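Long-range contacts in VP1 (PDB 6Y5Y), which forms the pentameric building blocks of a polyomavirus capsid and, in this truncated form, binds the sialylated glycan 3'-sialyllactose: residues D[43-48]-D[274-279]; D[84-89]-D[216-221]; D[91-96]-D[265-270]; D[109-114]-D[256-261]. All coordinates share one frame; numbering follows the deposited sequence. Where two conformers were deposited one is given.

Interaction 1: D[43-48]-D[274-279]; sequences LWLEPR and VSCADI
Leu-45 lays its CD1 methyl over Cys-276, 3.8 Å from SG, and the same methyl also lies against the backbone of Ser-275. CB of Leu-45 is the second atom to meet the sulfur. SG stands between the backbone N and the carbonyl carbon of Cys-276 (chi1 67°), which raises it toward the leucine. Two residues back along each strand, Leu-43 and Val-274 meet tip to tip. CD1 of Leu-43 is 3.7 Å from CG2 of Val-274, and CD2 of Leu-43 touches the same methyl, so the valine branch fits against the fork of the leucine. The contact is apolar and buried throughout. The segment axes are 8.7 Å apart at closest and cross at -40°, so the strands face each other rather than pair. Phe-300 of strand 291-310 packs on both leucines, and Ala-89 and Val-91 of strand 87-92 add to the same core. Strands that face each other through apolar side chains are characteristic of the interior of the VP1 jelly-roll beta sandwich.

Interaction 2: D[84-89]-D[216-221]; sequences PQYSCA and YPVEEW
Tyr-86 lies with one ring face under Val-218. CG1 of the valine sits 3.9 Å from the ring centroid and 10° off the normal, a CH-pi contact over the centre. The segments join through a single beta bridge between Gln-85 and Pro-217, where the chain leading into strand 87-92 of the VP1 jelly roll meets the loop before strand 221-223. Two backbone bonds frame the bridge. Val-218 N donates to Pro-84 O (2.8 Å), and Tyr-86 N donates to Tyr-216 O (3.1 Å). CA-H...O contacts from Pro-217 to Pro-84 O and from Gln-85 to Tyr-216 O lie beside them.

CG of Tyr-86 stands anti to the carbonyl carbon (chi1 -68°), which carries the ring across to Val-218 and Trp-221. Tyr-86 OH donates to Trp-221 O at 2.6 Å; that oxygen lies at the ring edge, in plane. The hydroxyl also bonds to Tyr-151 OH. Together with the valine, this should restrict rotation of the ring. Farther out, water 2 links Tyr-86 O to Tyr-216 N. One carboxylate oxygen of Glu-219, OE2, bonds to His-127 of a neighbouring subunit, and Ile-124 of that subunit packs on Val-218. Water 1 closes the Pro-84 end: it donates to Pro-84 O at 2.7 Å and to the other oxygen, Glu-219 OE1, at 2.8 Å, and it accepts from Glu-219 N.

Interaction 3: D[91-96]-D[265-270]; sequences VQLPML and PLCKGD
This is a partly buried loop-to-loop contact in which Asp-270, just before strand 271-284, meets the chain leaving strand 87-92. Leu-93 and Asp-270 are its centre. Leu-93 N donates to Asp-270 O at 2.8 Å, and the N-H approaches nearly along the C=O axis. CB of Leu-93 rests 3.2 Å from the same oxygen. The leucine then sends CD1 to Cys-267, where it touches both CB and SG at 3.7 Å.

The carboxylate of Asp-270 reaches farther along the other segment, to Leu-96. Its CG is anti to the carbonyl carbon (chi1 -63°), and OD2 comes to Leu-96 N. That direct bond is long and weak, at 3.4 Å. The same N-H also meets water 3 at 2.9 Å, and the water donates to Asp-270 OD2 at 2.6 Å, giving a second, water-mediated link. OD1 faces the side chain of Leu-96. The amide of Gln-92 crosses Asp-270 with its plane 78° from the carboxylate. Its NE2 turns back to Leu-93 O at 3.0 Å, on a lone pair, while OE1 bonds to Arg-90. Asp-270 N bonds to Cys-267 O, which closes a type II beta turn with Lys-268 and Gly-269 at its corners. Leu-93 also packs on Ile-41 of strand 28-45, Trp-108 of strand 104-117 and Leu-304 of strand 291-310.

Interaction 4: D[109-114]-D[256-261]; sequences EAVSCK and VLLDEN
Leu-257 fills the tight side of this contact. Its CB lies 3.6 Å from both Ala-110 O and Val-111 O. Its CD1 reaches on to CB of Ala-110 at 3.9 Å, to the backbone of Ser-112 and to CB of Cys-113. CG is anti to the carbonyl carbon (chi1 -64°), which turns CD1 in against the strand backbone. The bond from Leu-257 N to Val-111 O (2.8 Å) is nearly straight, with an N-H...O angle of 171°, although the donor stands above the carbonyl plane. Ala-110 O is buried here and has no partner in the model. Val-156 of strand 150-157 also packs on Leu-257.

Val-111 and Ser-112 form a classic beta bulge opposite Thr-303 of strand 291-310. On its other edge the strand meets strand 255-256: Ser-112, the second bulge residue, makes an antiparallel, non-hydrogen-bonded pair with Val-256.

The side with Leu-258 and Val-256 is looser and partly open to solvent. Leu-258 CD2 meets CG2 of Val-111 only at 4.3 Å. It also comes 3.6 Å from OE2 of Glu-109, which is itself buried. That carboxylate is held elsewhere: OE2 accepts from Gly-264 N, and OE1 forms salt bridges to Arg-305 and Arg-307. Val-256 is exposed, with CG1 4.0 Å from Val-111 O.

All four contacts lie in the VP1 coat-protein fold, and each involves strands of the jelly-roll sandwich. Interactions 1 and 2 are close to the chain centre, with centres 10 Å apart. Their segments touch through probable backbone bonds, Arg-48 with Gln-85 and Ser-87 with Cys-276. Interactions 3 and 4 lie about 20 Å from that centre, on one side, and meet where Pro-265 O approaches Ala-110 N. Strand 87-92 serves interactions 2 and 3. Along the chain, interaction 1 encloses the rest, interaction 4 is nested inside interaction 3, and interaction 2 crosses both. Distant parts of the sequence thus close one sandwich, and interactions 1 and 2 have the more extensive contacts with neighbouring subunits of the pentamer.

Interaction 1: D[43-48]-D[274-279]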
loop_
_atom_site.group_PDB
_atom_site.type_symbol
_atom_site.label_atom_id
_atom_site.label_comp_id
_atom_site.label_asym_id
_atom_site.label_seq_id
_atom_site.Cartn_x
_atom_site.Cartn_y
_atom_site.Cartn_z
ATOM N N LEU D 43 -20.302 -23.521 -3.395
ATOM C CA LEU D 43 -19.360 -24.541 -3.840
ATOM C C LEU D 43 -17.955 -24.202 -3.357
ATOM O O LEU D 43 -17.654 -23.061 -2.998
ATOM C CB LEU D 43 -19.376 -24.689 -5.364
ATOM C CG LEU D 43 -18.968 -23.421 -6.116
ATOM C CD1 LEU D 43 -17.577 -23.550 -6.709
ATOM C CD2 LEU D 43 -19.997 -23.070 -7.182
ATOM N N TRP D 44 -17.106 -25.223 -3.341
ATOM C CA TRP D 44 -15.670 -25.072 -3.171
ATOM C C TRP D 44 -14.969 -25.433 -4.475
ATOM O O TRP D 44 -15.434 -26.294 -5.232
ATOM C CB TRP D 44 -15.128 -25.983 -2.060
ATOM C CG TRP D 44 -15.518 -25.642 -0.654
ATOM C CD1 TRP D 44 -16.527 -26.201 0.073
ATOM C CD2 TRP D 44 -14.874 -24.701 0.213
ATOM N NE1 TRP D 44 -16.564 -25.655 1.332
ATOM C CE2 TRP D 44 -15.560 -24.729 1.444
ATOM C CE3 TRP D 44 -13.788 -23.829 0.063
ATOM C CZ2 TRP D 44 -15.197 -23.921 2.524
ATOM C CZ3 TRP D 44 -13.427 -23.030 1.133
ATOM C CH2 TRP D 44 -14.130 -23.082 2.350
ATOM N N LEU D 45 -13.850 -24.768 -4.734
ATOM C CA LEU D 45 -12.929 -25.162 -5.795
ATOM C C LEU D 45 -11.567 -25.421 -5.170
ATOM O O LEU D 45 -10.981 -24.527 -4.552
ATOM C CB LEU D 45 -12.823 -24.090 -6.879
ATOM C CG LEU D 45 -13.983 -23.961 -7.864
ATOM C CD1 LEU D 45 -13.631 -22.927 -8.935
ATOM C CD2 LEU D 45 -14.297 -25.317 -8.489
ATOM N N GLU D 46 -11.065 -26.638 -5.327
ATOM C CA GLU D 46 -9.737 -26.914 -4.811
ATOM C C GLU D 46 -8.677 -26.386 -5.777
ATOM O O GLU D 46 -8.919 -26.300 -6.983
ATOM C CB GLU D 46 -9.555 -28.417 -4.582
ATOM C CG GLU D 46 -9.977 -28.829 -3.172
ATOM C CD GLU D 46 -9.757 -30.304 -2.877
ATOM O OE1 GLU D 46 -10.163 -31.149 -3.711
ATOM O OE2 GLU D 46 -9.162 -30.613 -1.814
ATOM N N PRO D 47 -7.505 -26.012 -5.266
ATOM C CA PRO D 47 -6.481 -25.417 -6.128
ATOM C C PRO D 47 -5.847 -26.447 -7.048
ATOM O O PRO D 47 -5.722 -27.630 -6.714
ATOM C CB PRO D 47 -5.456 -24.869 -5.130
ATOM C CG PRO D 47 -5.588 -25.768 -3.962
ATOM C CD PRO D 47 -7.052 -26.119 -3.868
ATOM N N ARG D 48 -5.443 -25.971 -8.220
ATOM C CA ARG D 48 -4.789 -26.785 -9.244
ATOM C C ARG D 48 -3.413 -26.188 -9.540
ATOM O O ARG D 48 -3.178 -25.598 -10.601
ATOM C CB ARG D 48 -5.676 -26.858 -10.497
ATOM C CG ARG D 48 -7.052 -27.477 -10.241
ATOM C CD ARG D 48 -6.908 -28.941 -9.870
ATOM N NE ARG D 48 -8.175 -29.611 -9.564
ATOM C CZ ARG D 48 -8.499 -30.069 -8.357
ATOM N NH1 ARG D 48 -7.663 -29.912 -7.338
ATOM N NH2 ARG D 48 -9.654 -30.685 -8.165
ATOM N N VAL D 274 -18.022 -21.022 -12.809
ATOM C CA VAL D 274 -17.154 -20.386 -11.826
ATOM C C VAL D 274 -15.724 -20.854 -12.062
ATOM O O VAL D 274 -15.482 -21.990 -12.480
ATOM C CB VAL D 274 -17.609 -20.683 -10.377
ATOM C CG1 VAL D 274 -19.000 -20.096 -10.127
ATOM C CG2 VAL D 274 -17.605 -22.177 -10.095
ATOM N N SER D 275 -14.770 -19.960 -11.830
ATOM C CA SER D 275 -13.372 -20.306 -12.015
ATOM C C SER D 275 -12.509 -19.401 -11.151
ATOM O O SER D 275 -12.959 -18.360 -10.667
ATOM C CB SER D 275 -12.956 -20.229 -13.488
ATOM O OG SER D 275 -13.488 -19.105 -14.143
ATOM N N CYS D 276 -11.257 -19.810 -10.967
ATOM C CA CYS D 276 -10.372 -19.061 -10.087
ATOM C C CYS D 276 -8.955 -19.585 -10.189
ATOM O O CYS D 276 -8.690 -20.641 -10.770
ATOM C CB CYS D 276 -10.840 -19.123 -8.634
ATOM S SG CYS D 276 -10.701 -20.774 -7.926
ATOM N N ALA D 277 -8.051 -18.845 -9.553
ATOM C CA ALA D 277 -6.674 -19.277 -9.378
ATOM C C ALA D 277 -6.129 -18.497 -8.203
ATOM O O ALA D 277 -6.321 -17.279 -8.127
ATOM C CB ALA D 277 -5.835 -19.033 -10.629
ATOM N N ASP D 278 -5.477 -19.193 -7.282
ATOM C CA ASP D 278 -4.998 -18.545 -6.066
ATOM C C ASP D 278 -3.610 -19.083 -5.729
ATOM O O ASP D 278 -3.450 -19.914 -4.831
ATOM C CB ASP D 278 -5.999 -18.756 -4.930
ATOM C CG ASP D 278 -7.265 -17.955 -5.139
ATOM O OD1 ASP D 278 -7.207 -16.715 -4.975
ATOM O OD2 ASP D 278 -8.303 -18.562 -5.497
ATOM N N ILE D 279 -2.603 -18.590 -6.453
ATOM C CA ILE D 279 -1.211 -18.807 -6.068
ATOM C C ILE D 279 -0.907 -17.898 -4.889
ATOM O O ILE D 279 -0.951 -16.668 -5.019
ATOM C CB ILE D 279 -0.247 -18.521 -7.233
ATOM C CG1 ILE D 279 -0.573 -19.367 -8.461
ATOM C CG2 ILE D 279 1.208 -18.739 -6.799
ATOM C CD1 ILE D 279 0.231 -18.976 -9.691
#

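Interaction 2: D[84-89]-D[216-221]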
loop_
_atom_site.group_PDB
_atom_site.type_symbol
_atom_site.label_atom_id
_atom_site.label_comp_id
_atom_site.label_asym_id
_atom_site.label_seq_id
_atom_site.Cartn_x
_atom_site.Cartn_y
_atom_site.Cartn_z
ATOM N N PRO D 84 1.030 -23.989 -12.552
ATOM C CA PRO D 84 -0.291 -23.811 -11.929
ATOM C C PRO D 84 -1.352 -23.468 -12.967
ATOM O O PRO D 84 -1.076 -22.781 -13.950
ATOM C CB PRO D 84 -0.064 -22.661 -10.940
ATOM C CG PRO D 84 1.395 -22.777 -10.590
ATOM C CD PRO D 84 2.083 -23.231 -11.856
ATOM N N GLN D 85 -2.567 -23.976 -12.744
ATOM C CA GLN D 85 -3.658 -23.882 -13.700
ATOM C C GLN D 85 -4.874 -23.241 -13.049
ATOM O O GLN D 85 -4.993 -23.187 -11.823
ATOM C CB GLN D 85 -4.041 -25.267 -14.249
ATOM C CG GLN D 85 -2.867 -25.993 -14.907
ATOM C CD GLN D 85 -2.615 -27.381 -14.315
ATOM O OE1 GLN D 85 -3.530 -28.037 -13.821
ATOM N NE2 GLN D 85 -1.370 -27.830 -14.375
ATOM N N TYR D 86 -5.793 -22.777 -13.893
ATOM C CA TYR D 86 -7.081 -22.296 -13.408
ATOM C C TYR D 86 -7.931 -23.456 -12.904
ATOM O O TYR D 86 -7.948 -24.540 -13.495
ATOM C CB TYR D 86 -7.833 -21.554 -14.518
ATOM C CG TYR D 86 -7.169 -20.253 -14.899
ATOM C CD1 TYR D 86 -7.370 -19.098 -14.144
ATOM C CD2 TYR D 86 -6.319 -20.184 -15.991
ATOM C CE1 TYR D 86 -6.743 -17.905 -14.474
ATOM C CE2 TYR D 86 -5.691 -19.006 -16.333
ATOM C CZ TYR D 86 -5.908 -17.864 -15.570
ATOM O OH TYR D 86 -5.263 -16.699 -15.919
ATOM N N SER D 87 -8.642 -23.221 -11.806
ATOM C CA SER D 87 -9.723 -24.099 -11.386
ATOM C C SER D 87 -11.028 -23.630 -12.015
ATOM O O SER D 87 -11.197 -22.441 -12.292
ATOM C CB SER D 87 -9.847 -24.112 -9.861
ATOM O OG SER D 87 -8.610 -24.471 -9.264
ATOM N N CYS D 88 -11.951 -24.565 -12.251
ATOM C CA CYS D 88 -13.245 -24.168 -12.800
ATOM C C CYS D 88 -14.271 -25.275 -12.608
ATOM O O CYS D 88 -13.929 -26.444 -12.410
ATOM C CB CYS D 88 -13.140 -23.792 -14.285
ATOM S SG CYS D 88 -12.723 -25.145 -15.428
ATOM N N ALA D 89 -15.544 -24.879 -12.666
ATOM C CA ALA D 89 -16.646 -25.826 -12.568
ATOM C C ALA D 89 -17.883 -25.220 -13.210
ATOM O O ALA D 89 -18.049 -23.999 -13.239
ATOM C CB ALA D 89 -16.948 -26.200 -11.112
ATOM N N TYR D 216 -5.545 -25.349 -18.092
ATOM C CA TYR D 216 -5.014 -24.144 -18.710
ATOM C C TYR D 216 -4.051 -23.469 -17.746
ATOM O O TYR D 216 -4.491 -22.964 -16.698
ATOM C CB TYR D 216 -6.159 -23.197 -19.080
ATOM C CG TYR D 216 -7.070 -23.772 -20.147
ATOM C CD1 TYR D 216 -8.093 -24.664 -19.820
ATOM C CD2 TYR D 216 -6.876 -23.455 -21.486
ATOM C CE1 TYR D 216 -8.911 -25.206 -20.797
ATOM C CE2 TYR D 216 -7.703 -23.980 -22.470
ATOM C CZ TYR D 216 -8.700 -24.863 -22.125
ATOM O OH TYR D 216 -9.494 -25.394 -23.115
ATOM N N PRO D 217 -2.748 -23.455 -18.025
ATOM C CA PRO D 217 -1.796 -22.841 -17.086
ATOM C C PRO D 217 -1.941 -21.324 -17.032
ATOM O O PRO D 217 -2.133 -20.660 -18.054
ATOM C CB PRO D 217 -0.427 -23.245 -17.647
ATOM C CG PRO D 217 -0.710 -24.510 -18.459
ATOM C CD PRO D 217 -2.072 -24.266 -19.059
ATOM N N VAL D 218 -1.808 -20.777 -15.825
ATOM C CA VAL D 218 -1.962 -19.331 -15.667
ATOM C C VAL D 218 -0.812 -18.582 -16.333
ATOM O O VAL D 218 -0.983 -17.435 -16.764
ATOM C CB VAL D 218 -2.098 -18.935 -14.181
ATOM C CG1 VAL D 218 -3.157 -19.764 -13.486
ATOM C CG2 VAL D 218 -0.795 -19.068 -13.478
ATOM N N GLU D 219 0.367 -19.208 -16.458
ATOM C CA GLU D 219 1.473 -18.502 -17.098
ATOM C C GLU D 219 1.310 -18.392 -18.611
ATOM O O GLU D 219 2.088 -17.678 -19.251
ATOM C CB GLU D 219 2.802 -19.178 -16.749
ATOM C CG GLU D 219 3.000 -20.551 -17.385
ATOM C CD GLU D 219 4.110 -21.338 -16.691
ATOM O OE1 GLU D 219 3.831 -21.958 -15.645
ATOM O OE2 GLU D 219 5.261 -21.307 -17.177
ATOM N N GLU D 220 0.312 -19.055 -19.189
ATOM C CA GLU D 220 0.054 -18.988 -20.622
ATOM C C GLU D 220 -1.307 -18.412 -20.992
ATOM O O GLU D 220 -1.514 -18.090 -22.167
ATOM C CB GLU D 220 0.159 -20.390 -21.252
ATOM C CG GLU D 220 1.579 -20.951 -21.304
ATOM C CD GLU D 220 1.600 -22.395 -21.799
ATOM O OE1 GLU D 220 0.975 -23.257 -21.146
ATOM O OE2 GLU D 220 2.211 -22.650 -22.853
ATOM N N TRP D 221 -2.242 -18.302 -20.047
ATOM C CA TRP D 221 -3.624 -17.938 -20.349
ATOM C C TRP D 221 -4.106 -16.883 -19.366
ATOM O O TRP D 221 -3.937 -17.040 -18.153
ATOM C CB TRP D 221 -4.562 -19.157 -20.292
ATOM C CG TRP D 221 -4.227 -20.265 -21.273
ATOM C CD1 TRP D 221 -3.547 -21.427 -21.003
ATOM C CD2 TRP D 221 -4.553 -20.307 -22.670
ATOM N NE1 TRP D 221 -3.443 -22.188 -22.145
ATOM C CE2 TRP D 221 -4.045 -21.523 -23.182
ATOM C CE3 TRP D 221 -5.226 -19.436 -23.538
ATOM C CZ2 TRP D 221 -4.189 -21.889 -24.521
ATOM C CZ3 TRP D 221 -5.370 -19.801 -24.868
ATOM C CH2 TRP D 221 -4.857 -21.021 -25.345
HETATM O O HOH W 1 1.100 -21.524 -15.008
HETATM O O HOH W 2 -7.842 -25.186 -16.210
#

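Interaction 3: D[91-96]-D[265-270]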
loop_
_atom_site.group_PDB
_atom_site.type_symbol
_atom_site.label_atom_id
_atom_site.label_comp_id
_atom_site.label_asym_id
_atom_site.label_seq_id
_atom_site.Cartn_x
_atom_site.Cartn_y
_atom_site.Cartn_z
ATOM N N VAL D 91 -21.956 -25.411 -12.640
ATOM C CA VAL D 91 -23.015 -25.830 -11.734
ATOM C C VAL D 91 -24.320 -25.918 -12.512
ATOM O O VAL D 91 -24.701 -24.974 -13.222
ATOM C CB VAL D 91 -23.144 -24.869 -10.540
ATOM C CG1 VAL D 91 -24.186 -25.376 -9.559
ATOM C CG2 VAL D 91 -21.794 -24.698 -9.856
ATOM N N GLN D 92 -24.999 -27.055 -12.394
ATOM C CA GLN D 92 -26.317 -27.214 -12.993
ATOM C C GLN D 92 -27.341 -26.485 -12.129
ATOM O O GLN D 92 -27.444 -26.747 -10.927
ATOM C CB GLN D 92 -26.675 -28.694 -13.126
ATOM C CG GLN D 92 -28.041 -28.922 -13.732
ATOM C CD GLN D 92 -28.145 -28.348 -15.125
ATOM O OE1 GLN D 92 -27.273 -28.575 -15.970
ATOM N NE2 GLN D 92 -29.208 -27.591 -15.376
ATOM N N LEU D 93 -28.069 -25.557 -12.731
ATOM C CA LEU D 93 -29.093 -24.793 -12.035
ATOM C C LEU D 93 -30.452 -25.446 -12.228
ATOM O O LEU D 93 -30.622 -26.308 -13.096
ATOM C CB LEU D 93 -29.103 -23.363 -12.559
ATOM C CG LEU D 93 -27.791 -22.607 -12.356
ATOM C CD1 LEU D 93 -27.850 -21.279 -13.080
ATOM C CD2 LEU D 93 -27.544 -22.402 -10.870
ATOM N N PRO D 94 -31.449 -25.059 -11.427
ATOM C CA PRO D 94 -32.810 -25.557 -11.664
ATOM C C PRO D 94 -33.277 -25.239 -13.078
ATOM O O PRO D 94 -33.074 -24.134 -13.589
ATOM C CB PRO D 94 -33.647 -24.822 -10.613
ATOM C CG PRO D 94 -32.685 -24.537 -9.506
ATOM C CD PRO D 94 -31.355 -24.286 -10.175
ATOM N N MET D 95 -33.886 -26.237 -13.714
ATOM C CA MET D 95 -34.423 -26.070 -15.061
ATOM C C MET D 95 -35.540 -25.031 -15.063
ATOM O O MET D 95 -36.452 -25.079 -14.231
ATOM C CB MET D 95 -34.940 -27.410 -15.583
ATOM C CG MET D 95 -35.291 -27.421 -17.062
ATOM S SD MET D 95 -36.310 -28.845 -17.522
ATOM C CE MET D 95 -37.170 -29.182 -15.978
ATOM N N LEU D 96 -35.474 -24.094 -16.007
ATOM C CA LEU D 96 -36.378 -22.947 -16.001
ATOM C C LEU D 96 -37.510 -23.053 -17.013
ATOM O O LEU D 96 -38.649 -22.681 -16.702
ATOM C CB LEU D 96 -35.589 -21.661 -16.261
ATOM C CG LEU D 96 -34.873 -21.100 -15.036
ATOM C CD1 LEU D 96 -34.217 -19.775 -15.386
ATOM C CD2 LEU D 96 -35.853 -20.930 -13.880
ATOM N N PRO D 265 -24.462 -11.739 -15.399
ATOM C CA PRO D 265 -24.283 -12.858 -16.335
ATOM C C PRO D 265 -25.539 -13.717 -16.427
ATOM O O PRO D 265 -26.236 -13.941 -15.439
ATOM C CB PRO D 265 -23.109 -13.636 -15.737
ATOM C CG PRO D 265 -22.341 -12.599 -14.953
ATOM C CD PRO D 265 -23.394 -11.676 -14.385
ATOM N N LEU D 266 -25.845 -14.175 -17.638
ATOM C CA LEU D 266 -27.061 -14.935 -17.896
ATOM C C LEU D 266 -26.674 -16.361 -18.256
ATOM O O LEU D 266 -25.873 -16.585 -19.170
ATOM C CB LEU D 266 -27.894 -14.283 -19.003
ATOM C CG LEU D 266 -28.383 -12.869 -18.662
ATOM C CD1 LEU D 266 -28.948 -12.181 -19.891
ATOM C CD2 LEU D 266 -29.418 -12.921 -17.547
ATOM N N CYS D 267 -27.249 -17.316 -17.535
ATOM C CA CYS D 267 -26.725 -18.677 -17.476
ATOM C C CYS D 267 -27.260 -19.501 -18.644
ATOM O O CYS D 267 -28.365 -20.048 -18.588
ATOM C CB CYS D 267 -27.075 -19.289 -16.127
ATOM S SG CYS D 267 -26.206 -18.474 -14.776
ATOM N N LYS D 268 -26.460 -19.611 -19.699
ATOM C CA LYS D 268 -26.875 -20.359 -20.876
ATOM C C LYS D 268 -26.962 -21.847 -20.553
ATOM O O LYS D 268 -26.087 -22.403 -19.889
ATOM C CB LYS D 268 -25.903 -20.108 -22.023
ATOM C CG LYS D 268 -25.916 -18.654 -22.494
ATOM C CD LYS D 268 -24.881 -18.394 -23.577
ATOM C CE LYS D 268 -25.027 -16.989 -24.131
ATOM N NZ LYS D 268 -23.850 -16.602 -24.955
ATOM N N GLY D 269 -28.043 -22.481 -21.004
ATOM C CA GLY D 269 -28.274 -23.880 -20.690
ATOM C C GLY D 269 -28.477 -24.159 -19.221
ATOM O O GLY D 269 -28.286 -25.295 -18.778
ATOM N N ASP D 270 -28.857 -23.142 -18.448
ATOM C CA ASP D 270 -29.040 -23.261 -17.003
ATOM C C ASP D 270 -27.754 -23.713 -16.308
ATOM O O ASP D 270 -27.791 -24.434 -15.309
ATOM C CB ASP D 270 -30.197 -24.207 -16.656
ATOM C CG ASP D 270 -31.546 -23.710 -17.159
ATOM O OD1 ASP D 270 -31.725 -22.483 -17.344
ATOM O OD2 ASP D 270 -32.443 -24.556 -17.366
HETATM O O HOH W 3 -34.568 -24.289 -18.776
#

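Interaction 4: D[109-114]-D[256-261]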
loop_
_atom_site.group_PDB
_atom_site.type_symbol
_atom_site.label_atom_id
_atom_site.label_comp_id
_atom_site.label_asym_id
_atom_site.label_seq_id
_atom_site.Cartn_x
_atom_site.Cartn_y
_atom_site.Cartn_z
ATOM N N GLU D 109 -29.973 -15.260 -13.672
ATOM C CA GLU D 109 -29.105 -14.093 -13.764
ATOM C C GLU D 109 -28.310 -13.993 -12.474
ATOM O O GLU D 109 -28.895 -13.846 -11.396
ATOM C CB GLU D 109 -29.922 -12.813 -13.979
ATOM C CG GLU D 109 -29.081 -11.537 -13.932
ATOM C CD GLU D 109 -29.937 -10.276 -14.025
ATOM O OE1 GLU D 109 -31.185 -10.386 -13.977
ATOM O OE2 GLU D 109 -29.356 -9.183 -14.145
ATOM N N ALA D 110 -26.988 -14.079 -12.580
ATOM C CA ALA D 110 -26.124 -13.990 -11.408
ATOM C C ALA D 110 -26.036 -12.534 -10.962
ATOM O O ALA D 110 -25.596 -11.668 -11.728
ATOM C CB ALA D 110 -24.738 -14.553 -11.722
ATOM N N VAL D 111 -26.458 -12.269 -9.729
ATOM C CA VAL D 111 -26.585 -10.909 -9.225
ATOM C C VAL D 111 -25.408 -10.517 -8.342
ATOM O O VAL D 111 -24.899 -9.399 -8.436
ATOM C CB VAL D 111 -27.925 -10.764 -8.470
ATOM C CG1 VAL D 111 -27.967 -9.467 -7.698
ATOM C CG2 VAL D 111 -29.071 -10.832 -9.463
ATOM N N SER D 112 -24.962 -11.420 -7.478
ATOM C CA SER D 112 -23.882 -11.097 -6.562
ATOM C C SER D 112 -23.140 -12.374 -6.206
ATOM O O SER D 112 -23.626 -13.484 -6.430
ATOM C CB SER D 112 -24.414 -10.419 -5.301
ATOM O OG SER D 112 -25.319 -11.287 -4.645
ATOM N N CYS D 113 -21.964 -12.206 -5.613
ATOM C CA CYS D 113 -21.119 -13.333 -5.235
ATOM C C CYS D 113 -20.365 -12.981 -3.958
ATOM O O CYS D 113 -19.849 -11.863 -3.847
ATOM C CB CYS D 113 -20.149 -13.657 -6.386
ATOM S SG CYS D 113 -18.760 -14.780 -6.054
ATOM N N LYS D 114 -20.294 -13.919 -3.016
ATOM C CA LYS D 114 -19.365 -13.862 -1.896
ATOM C C LYS D 114 -18.322 -14.933 -2.161
ATOM O O LYS D 114 -18.678 -16.053 -2.534
ATOM C CB LYS D 114 -20.057 -14.144 -0.559
ATOM C CG LYS D 114 -20.726 -12.971 0.087
ATOM C CD LYS D 114 -21.046 -13.283 1.542
ATOM C CE LYS D 114 -21.503 -12.037 2.270
ATOM N NZ LYS D 114 -21.937 -12.339 3.663
ATOM N N VAL D 256 -21.016 -7.238 -6.408
ATOM C CA VAL D 256 -22.184 -7.128 -7.277
ATOM C C VAL D 256 -21.755 -7.445 -8.701
ATOM O O VAL D 256 -20.737 -6.933 -9.182
ATOM C CB VAL D 256 -22.803 -5.721 -7.174
ATOM C CG1 VAL D 256 -23.916 -5.538 -8.197
ATOM C CG2 VAL D 256 -23.318 -5.468 -5.756
ATOM N N LEU D 257 -22.518 -8.301 -9.380
ATOM C CA LEU D 257 -22.142 -8.783 -10.703
ATOM C C LEU D 257 -22.876 -8.077 -11.838
ATOM O O LEU D 257 -22.599 -8.358 -13.008
ATOM C CB LEU D 257 -22.375 -10.296 -10.789
ATOM C CG LEU D 257 -21.502 -11.131 -9.844
ATOM C CD1 LEU D 257 -21.955 -12.587 -9.817
ATOM C CD2 LEU D 257 -20.015 -11.024 -10.241
ATOM N N LEU D 258 -23.794 -7.168 -11.522
ATOM C CA LEU D 258 -24.543 -6.448 -12.543
ATOM C C LEU D 258 -23.644 -5.471 -13.290
ATOM O O LEU D 258 -22.765 -4.841 -12.696
ATOM C CB LEU D 258 -25.696 -5.692 -11.895
ATOM C CG LEU D 258 -26.557 -6.514 -10.940
ATOM C CD1 LEU D 258 -27.664 -5.627 -10.363
ATOM C CD2 LEU D 258 -27.158 -7.693 -11.684
ATOM N N ASP D 259 -23.877 -5.336 -14.595
ATOM C CA ASP D 259 -23.097 -4.412 -15.404
ATOM C C ASP D 259 -23.712 -3.012 -15.318
ATOM O O ASP D 259 -24.533 -2.730 -14.441
ATOM C CB ASP D 259 -22.966 -4.935 -16.846
ATOM C CG ASP D 259 -24.283 -4.952 -17.619
ATOM O OD1 ASP D 259 -25.294 -4.345 -17.196
ATOM O OD2 ASP D 259 -24.291 -5.600 -18.690
ATOM N N GLU D 260 -23.326 -2.128 -16.238
ATOM C CA GLU D 260 -23.759 -0.735 -16.170
ATOM C C GLU D 260 -25.255 -0.594 -16.426
ATOM O O GLU D 260 -25.882 0.349 -15.931
ATOM C CB GLU D 260 -22.950 0.112 -17.162
ATOM C CG GLU D 260 -22.888 -0.439 -18.604
ATOM C CD GLU D 260 -21.929 -1.625 -18.781
ATOM O OE1 GLU D 260 -21.817 -2.142 -19.915
ATOM O OE2 GLU D 260 -21.291 -2.048 -17.791
ATOM N N ASN D 261 -25.848 -1.519 -17.178
ATOM C CA ASN D 261 -27.289 -1.527 -17.387
ATOM C C ASN D 261 -28.017 -2.407 -16.381
ATOM O O ASN D 261 -29.185 -2.739 -16.597
ATOM C CB ASN D 261 -27.607 -1.983 -18.812
ATOM C CG ASN D 261 -26.793 -1.240 -19.854
ATOM O OD1 ASN D 261 -26.678 -0.017 -19.803
ATOM N ND2 ASN D 261 -26.216 -1.976 -20.799
#